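Local coordinates for orphan protein TM0875 (Thermotoga maritima, PDB 1O22) that is of unknown function but adopts a new fold and may work as a pair of identical chains, at the interface of chains A and B. Numbering follows the deposited sequence. Chains: chain A/B, orphan protein TM0875.

Contact 1 and contact 2 belong to one two-fold symmetric interface, and their centres lie about 39 Å apart. They share no residues. Contact 1 pairs the start of strand 75-81 of chain A with its end in chain B, flanked by A:Trp94 from strand 93-98, and recurs with the chains exchanged. Contact 2 joins the two copies of strand 48-50, backed by the two 31-44 helices, with Glu49 facing its own counterpart and Leu48 facing Pro50 across the axis. Both are antiparallel strand pairings, so the chains are stitched at widely separated places, which would suit a stable dimer, though the crystal alone does not prove one.

Contact 1: the interface of chains A and B. Residues chain A 71-75, 77, 94; chain B 79-84.
The carbonyl oxygen of B:Thr81 is the best-held polar atom here, gripped by two successive amides of chain A. A:Ser74 N donates to B:Thr81 O at 2.9 Å along a lone pair, while A:Phe75 N comes in straighter, 171° at the hydrogen, within the carbonyl plane. Two neighbouring N-H groups on one acceptor resemble a beta-bulge where strand 75-81 begins. Beyond it the antiparallel ladder is regular: B:Thr81 N donates to A:Phe75 O, and A:Ile77 N reaches B:Ala79 O at 2.8 Å, nearly along the C=O axis. The B:Thr81 hydroxyl is anti to its own backbone N (chi1 175°), where OG1 accepts from B:Lys83 N at 3.2 Å and so may steady the start of the loop after the strand. This rotation puts B:Thr81 methyl CG2 in the crowded position, 3.7 Å from A:Phe75 CB and, obliquely, facing A:Ile77 CD1. The phenyl ring of A:Phe75 offers its edge to chain B, with B:Lys83 O in the ring plane, 3.3 Å from CD2. B:Pro82 buries the most surface: A:Trp94 meets it tip to tip, CZ3 lying 3.7 Å from B:Pro82 CD, and A:Glu71 crosses it at about a right angle. One water joins A:Val72 O, A:Ser74 OG and B:Pro82 O. The site thus extends a sheet from one subunit into the other, joining them at this end of the pair; that the pair is the working form is inferred.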
loop_
_atom_site.group_PDB
_atom_site.type_symbol
_atom_site.label_atom_id
_atom_site.label_comp_id
_atom_site.label_asym_id
_atom_site.label_seq_id
_atom_site.Cartn_x
_atom_site.Cartn_y
_atom_site.Cartn_z
ATOM N N GLU A 71 16.918 -7.037 -18.351
ATOM C CA GLU A 71 15.753 -7.924 -18.173
ATOM C C GLU A 71 14.668 -7.359 -17.301
ATOM O O GLU A 71 14.962 -6.637 -16.346
ATOM C CB GLU A 71 16.214 -9.218 -17.535
ATOM C CG GLU A 71 17.117 -10.025 -18.422
ATOM C CD GLU A 71 17.581 -11.313 -17.772
ATOM O OE1 GLU A 71 18.349 -11.240 -16.797
ATOM O OE2 GLU A 71 17.207 -12.393 -18.267
ATOM N N VAL A 72 13.422 -7.675 -17.644
ATOM C CA VAL A 72 12.275 -7.353 -16.799
ATOM C C VAL A 72 12.324 -8.215 -15.538
ATOM O O VAL A 72 12.830 -9.317 -15.562
ATOM C CB VAL A 72 10.868 -7.585 -17.525
ATOM C CG1 VAL A 72 10.712 -6.662 -18.732
ATOM C CG2 VAL A 72 10.630 -9.081 -17.897
ATOM N N PRO A 73 11.825 -7.683 -14.448
ATOM C CA PRO A 73 11.750 -8.428 -13.204
ATOM C C PRO A 73 10.680 -9.524 -13.268
ATOM O O PRO A 73 9.672 -9.402 -13.929
ATOM C CB PRO A 73 11.355 -7.344 -12.188
ATOM C CG PRO A 73 10.686 -6.284 -12.962
ATOM C CD PRO A 73 11.251 -6.326 -14.337
ATOM N N SER A 74 10.947 -10.627 -12.609
ATOM C CA SER A 74 9.931 -11.605 -12.297
ATOM C C SER A 74 9.469 -11.588 -10.859
ATOM O O SER A 74 8.370 -12.034 -10.607
ATOM C CB SER A 74 10.436 -13.005 -12.631
ATOM O OG SER A 74 10.606 -13.125 -14.016
ATOM N N PHE A 75 10.312 -11.176 -9.905
ATOM C CA PHE A 75 9.889 -11.104 -8.483
ATOM C C PHE A 75 10.289 -9.773 -7.867
ATOM O O PHE A 75 11.261 -9.194 -8.279
ATOM C CB PHE A 75 10.500 -12.202 -7.635
ATOM C CG PHE A 75 10.089 -13.534 -8.027
ATOM C CD1 PHE A 75 8.953 -14.130 -7.455
ATOM C CD2 PHE A 75 10.818 -14.219 -9.006
ATOM C CE1 PHE A 75 8.567 -15.410 -7.835
ATOM C CE2 PHE A 75 10.434 -15.475 -9.388
ATOM C CZ PHE A 75 9.312 -16.083 -8.814
ATOM N N ILE A 77 11.206 -8.256 -4.184
ATOM C CA ILE A 77 11.643 -8.672 -2.854
ATOM C C ILE A 77 11.608 -7.457 -1.908
ATOM O O ILE A 77 12.143 -6.390 -2.236
ATOM C CB ILE A 77 13.058 -9.221 -2.939
ATOM C CG1 ILE A 77 13.134 -10.349 -3.975
ATOM C CG2 ILE A 77 13.519 -9.726 -1.568
ATOM C CD1 ILE A 77 14.526 -10.704 -4.362
ATOM N N TRP A 94 21.148 -1.452 -10.446
ATOM C CA TRP A 94 21.546 -2.796 -10.033
ATOM C C TRP A 94 22.687 -2.751 -9.012
ATOM O O TRP A 94 23.508 -1.817 -9.001
ATOM C CB TRP A 94 21.911 -3.647 -11.276
ATOM C CG TRP A 94 20.741 -3.712 -12.280
ATOM C CD1 TRP A 94 20.382 -2.748 -13.188
ATOM C CD2 TRP A 94 19.763 -4.766 -12.423
ATOM N NE1 TRP A 94 19.254 -3.132 -13.876
ATOM C CE2 TRP A 94 18.853 -4.365 -13.429
ATOM C CE3 TRP A 94 19.560 -5.995 -11.796
ATOM C CZ2 TRP A 94 17.777 -5.154 -13.829
ATOM C CZ3 TRP A 94 18.497 -6.778 -12.189
ATOM C CH2 TRP A 94 17.611 -6.355 -13.191
ATOM N N ALA B 79 13.627 -4.484 -3.854
ATOM C CA ALA B 79 14.521 -4.937 -4.913
ATOM C C ALA B 79 13.741 -5.792 -5.923
ATOM O O ALA B 79 12.800 -6.482 -5.572
ATOM C CB ALA B 79 15.634 -5.756 -4.298
ATOM N N LEU B 80 14.167 -5.820 -7.162
ATOM C CA LEU B 80 13.529 -6.701 -8.144
ATOM C C LEU B 80 14.606 -7.621 -8.708
ATOM O O LEU B 80 15.731 -7.207 -8.955
ATOM C CB LEU B 80 12.901 -5.860 -9.270
ATOM C CG LEU B 80 11.975 -4.709 -8.891
ATOM C CD1 LEU B 80 11.870 -3.686 -9.975
ATOM C CD2 LEU B 80 10.589 -5.281 -8.586
ATOM N N THR B 81 14.246 -8.865 -8.932
ATOM C CA THR B 81 15.098 -9.810 -9.615
ATOM C C THR B 81 14.477 -10.337 -10.914
ATOM O O THR B 81 13.292 -10.593 -10.942
ATOM C CB THR B 81 15.419 -10.949 -8.605
ATOM O OG1 THR B 81 16.155 -11.955 -9.276
ATOM C CG2 THR B 81 14.162 -11.607 -8.099
ATOM N N PRO B 82 15.275 -10.512 -11.977
ATOM C CA PRO B 82 14.828 -11.150 -13.214
ATOM C C PRO B 82 14.854 -12.655 -13.184
ATOM O O PRO B 82 14.446 -13.242 -14.175
ATOM C CB PRO B 82 15.862 -10.670 -14.243
ATOM C CG PRO B 82 17.085 -10.389 -13.452
ATOM C CD PRO B 82 16.665 -10.040 -12.099
ATOM N N LYS B 83 15.361 -13.250 -12.096
ATOM C CA LYS B 83 15.383 -14.689 -11.946
ATOM C C LYS B 83 13.967 -15.248 -12.032
ATOM O O LYS B 83 13.053 -14.697 -11.450
ATOM C CB LYS B 83 16.019 -15.046 -10.608
ATOM C CG LYS B 83 17.535 -15.098 -10.622
ATOM C CD LYS B 83 18.075 -16.259 -9.733
ATOM C CE LYS B 83 17.665 -17.658 -10.225
ATOM N NZ LYS B 83 17.514 -18.658 -9.117
ATOM N N GLU B 84 13.787 -16.360 -12.716
ATOM C CA GLU B 84 12.429 -16.854 -12.991
ATOM C C GLU B 84 11.850 -17.793 -11.929
ATOM O O GLU B 84 10.686 -18.149 -11.981
ATOM C CB GLU B 84 12.360 -17.475 -14.381
ATOM C CG GLU B 84 12.435 -16.406 -15.460
ATOM C CD GLU B 84 12.516 -16.964 -16.862
ATOM O OE1 GLU B 84 12.520 -18.206 -17.030
ATOM O OE2 GLU B 84 12.574 -16.143 -17.803
HETATM O O HOH W 1 12.298 -12.137 -15.520
#

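Contact 2: the interface of chains A and B. Residues chain A 33, 37, 40, 47-51; chain B 33, 37, 40, 47-51.
Peptide planes are the flat groups here, and the one joining B:Glu49 to B:Pro50 carries A:Leu48 on one face: methyl CD2 sits over it, 3.5 Å from B:Pro50 N. On that same face, A:Glu49 N approaches B:Glu49 O at 2.9 Å, 33° out of the carbonyl plane and so not on a lone pair. The two-fold repeats this with the chains exchanged, so the two Glu49 residues form a reciprocal pair of hydrogen bonds about the axis. At either end of this short antiparallel ladder, the valine amide donates to the opposite serine carbonyl nearly along its C=O axis, B:Val51 N to A:Ser47 O at 2.9 Å. One surface of the ladder turns to the helices 31-44. There A:Leu48, CG anti to its carbonyl carbon (chi1 -62°), sends CD1 obliquely against B:Met37 CG, a selenomethionine, at 3.8 Å, and tip to tip toward B:Leu33 CD1. The two Leu48 side chains also meet near the axis, A:Leu48 CB to B:Leu48 CB at 3.7 Å. B:Leu33 (chi1 178°) crosses A:Ile40 at about a right angle, CD1 resting on CG2 at 3.6 Å. A:Val51 runs alongside the poorly ordered B:Glu49, touching the aliphatic part of its chain. Packing is tightest between the helices, where A:Ile40 and B:Ile40 meet end-on, methyl CD1 to methyl CD1 at 3.3 Å.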
loop_
_atom_site.group_PDB
_atom_site.type_symbol
_atom_site.label_atom_id
_atom_site.label_comp_id
_atom_site.label_asym_id
_atom_site.label_seq_id
_atom_site.Cartn_x
_atom_site.Cartn_y
_atom_site.Cartn_z
ATOM N N LEU A 33 -24.796 10.816 -5.954
ATOM C CA LEU A 33 -23.791 10.292 -5.017
ATOM C C LEU A 33 -22.928 11.468 -4.524
ATOM O O LEU A 33 -22.796 11.676 -3.330
ATOM C CB LEU A 33 -22.888 9.239 -5.687
ATOM C CG LEU A 33 -21.752 8.645 -4.841
ATOM C CD1 LEU A 33 -22.310 7.765 -3.764
ATOM C CD2 LEU A 33 -20.774 7.857 -5.686
HETATM N N MSE A 37 -22.534 13.001 -0.801
HETATM C CA MSE A 37 -21.218 12.987 -0.138
HETATM C C MSE A 37 -20.908 14.358 0.403
HETATM O O MSE A 37 -20.430 14.491 1.520
HETATM C CB MSE A 37 -20.113 12.613 -1.123
HETATM C CG MSE A 37 -20.098 11.145 -1.514
HETATM SE SE MSE A 37 -18.794 10.779 -2.969
HETATM C CE MSE A 37 -17.398 11.981 -2.368
ATOM N N ILE A 40 -23.165 15.065 3.438
ATOM C CA ILE A 40 -22.660 14.353 4.626
ATOM C C ILE A 40 -21.427 15.031 5.202
ATOM O O ILE A 40 -21.310 15.145 6.404
ATOM C CB ILE A 40 -22.353 12.886 4.308
ATOM C CG1 ILE A 40 -23.651 12.129 3.977
ATOM C CG2 ILE A 40 -21.634 12.209 5.488
ATOM C CD1 ILE A 40 -23.419 10.743 3.420
ATOM N N SER A 47 -15.548 13.146 5.339
ATOM C CA SER A 47 -15.537 12.930 3.898
ATOM C C SER A 47 -15.545 11.433 3.574
ATOM O O SER A 47 -14.717 10.693 4.064
ATOM C CB SER A 47 -14.363 13.620 3.219
ATOM O OG SER A 47 -14.373 13.222 1.849
ATOM N N LEU A 48 -16.538 11.006 2.785
ATOM C CA LEU A 48 -16.716 9.622 2.387
ATOM C C LEU A 48 -16.285 9.467 0.931
ATOM O O LEU A 48 -16.518 10.361 0.130
ATOM C CB LEU A 48 -18.168 9.239 2.538
ATOM C CG LEU A 48 -18.769 9.291 3.930
ATOM C CD1 LEU A 48 -20.283 9.080 3.892
ATOM C CD2 LEU A 48 -18.124 8.270 4.842
ATOM N N GLU A 49 -15.587 8.376 0.627
ATOM C CA GLU A 49 -15.176 8.022 -0.711
ATOM C C GLU A 49 -15.598 6.568 -0.992
ATOM O O GLU A 49 -15.576 5.717 -0.084
ATOM C CB GLU A 49 -13.641 8.091 -0.869
ATOM C CG GLU A 49 -13.023 9.486 -0.988
ATOM C CD GLU A 49 -13.130 10.087 -2.381
ATOM O OE1 GLU A 49 -12.752 9.413 -3.376
ATOM O OE2 GLU A 49 -13.600 11.247 -2.479
ATOM N N PRO A 50 -15.892 6.274 -2.258
ATOM C CA PRO A 50 -16.292 4.932 -2.669
ATOM C C PRO A 50 -15.238 3.887 -2.404
ATOM O O PRO A 50 -14.059 4.071 -2.710
ATOM C CB PRO A 50 -16.485 5.080 -4.194
ATOM C CG PRO A 50 -16.819 6.503 -4.369
ATOM C CD PRO A 50 -15.892 7.205 -3.412
ATOM N N VAL A 51 -15.686 2.763 -1.879
ATOM C CA VAL A 51 -14.894 1.536 -1.858
ATOM C C VAL A 51 -14.821 1.060 -3.312
ATOM O O VAL A 51 -15.816 1.097 -4.011
ATOM C CB VAL A 51 -15.599 0.480 -0.931
ATOM C CG1 VAL A 51 -14.844 -0.836 -0.899
ATOM C CG2 VAL A 51 -15.714 1.042 0.474
ATOM N N LEU B 33 -23.973 9.088 10.487
ATOM C CA LEU B 33 -23.052 8.826 9.370
ATOM C C LEU B 33 -23.342 7.416 8.824
ATOM O O LEU B 33 -23.582 7.251 7.640
ATOM C CB LEU B 33 -21.581 8.910 9.820
ATOM C CG LEU B 33 -20.506 8.601 8.768
ATOM C CD1 LEU B 33 -20.456 9.689 7.739
ATOM C CD2 LEU B 33 -19.138 8.432 9.395
HETATM N N MSE B 37 -24.718 6.284 5.192
HETATM C CA MSE B 37 -23.890 5.422 4.330
HETATM C C MSE B 37 -24.711 4.260 3.836
HETATM O O MSE B 37 -24.644 3.904 2.668
HETATM C CB MSE B 37 -22.699 4.859 5.101
HETATM C CG MSE B 37 -21.607 5.876 5.390
HETATM SE SE MSE B 37 -20.208 5.139 6.594
HETATM C CE MSE B 37 -20.157 3.346 5.858
ATOM N N ILE B 40 -27.265 5.517 1.248
ATOM C CA ILE B 40 -26.604 5.752 -0.048
ATOM C C ILE B 40 -26.301 4.448 -0.767
ATOM O O ILE B 40 -26.488 4.362 -1.962
ATOM C CB ILE B 40 -25.319 6.570 0.122
ATOM C CG1 ILE B 40 -25.653 7.993 0.605
ATOM C CG2 ILE B 40 -24.531 6.632 -1.198
ATOM C CD1 ILE B 40 -24.439 8.789 1.028
ATOM N N SER B 47 -20.887 1.723 -1.953
ATOM C CA SER B 47 -20.501 1.777 -0.548
ATOM C C SER B 47 -19.417 2.835 -0.325
ATOM O O SER B 47 -18.399 2.822 -0.986
ATOM C CB SER B 47 -20.049 0.425 -0.021
ATOM O OG SER B 47 -19.564 0.628 1.304
ATOM N N LEU B 48 -19.692 3.780 0.582
ATOM C CA LEU B 48 -18.793 4.869 0.913
ATOM C C LEU B 48 -18.152 4.587 2.269
ATOM O O LEU B 48 -18.809 4.057 3.153
ATOM C CB LEU B 48 -19.569 6.162 0.969
ATOM C CG LEU B 48 -20.248 6.632 -0.304
ATOM C CD1 LEU B 48 -21.158 7.832 -0.041
ATOM C CD2 LEU B 48 -19.230 6.975 -1.371
ATOM N N GLU B 49 -16.856 4.865 2.388
ATOM C CA GLU B 49 -16.111 4.746 3.618
ATOM C C GLU B 49 -15.352 6.063 3.868
ATOM O O GLU B 49 -14.889 6.717 2.915
ATOM C CB GLU B 49 -15.055 3.621 3.536
ATOM C CG GLU B 49 -15.573 2.184 3.645
ATOM C CD GLU B 49 -15.845 1.738 5.073
ATOM O OE1 GLU B 49 -14.954 1.894 5.951
ATOM O OE2 GLU B 49 -16.964 1.227 5.320
ATOM N N PRO B 50 -15.154 6.396 5.143
ATOM C CA PRO B 50 -14.438 7.609 5.524
ATOM C C PRO B 50 -13.014 7.644 5.029
ATOM O O PRO B 50 -12.266 6.672 5.156
ATOM C CB PRO B 50 -14.434 7.539 7.068
ATOM C CG PRO B 50 -15.630 6.740 7.384
ATOM C CD PRO B 50 -15.618 5.655 6.340
ATOM N N VAL B 51 -12.632 8.794 4.510
ATOM C CA VAL B 51 -11.227 9.124 4.286
ATOM C C VAL B 51 -10.615 9.321 5.676
ATOM O O VAL B 51 -11.228 9.940 6.524
ATOM C CB VAL B 51 -11.134 10.430 3.416
ATOM C CG1 VAL B 51 -9.695 10.851 3.180
ATOM C CG2 VAL B 51 -11.828 10.198 2.085
#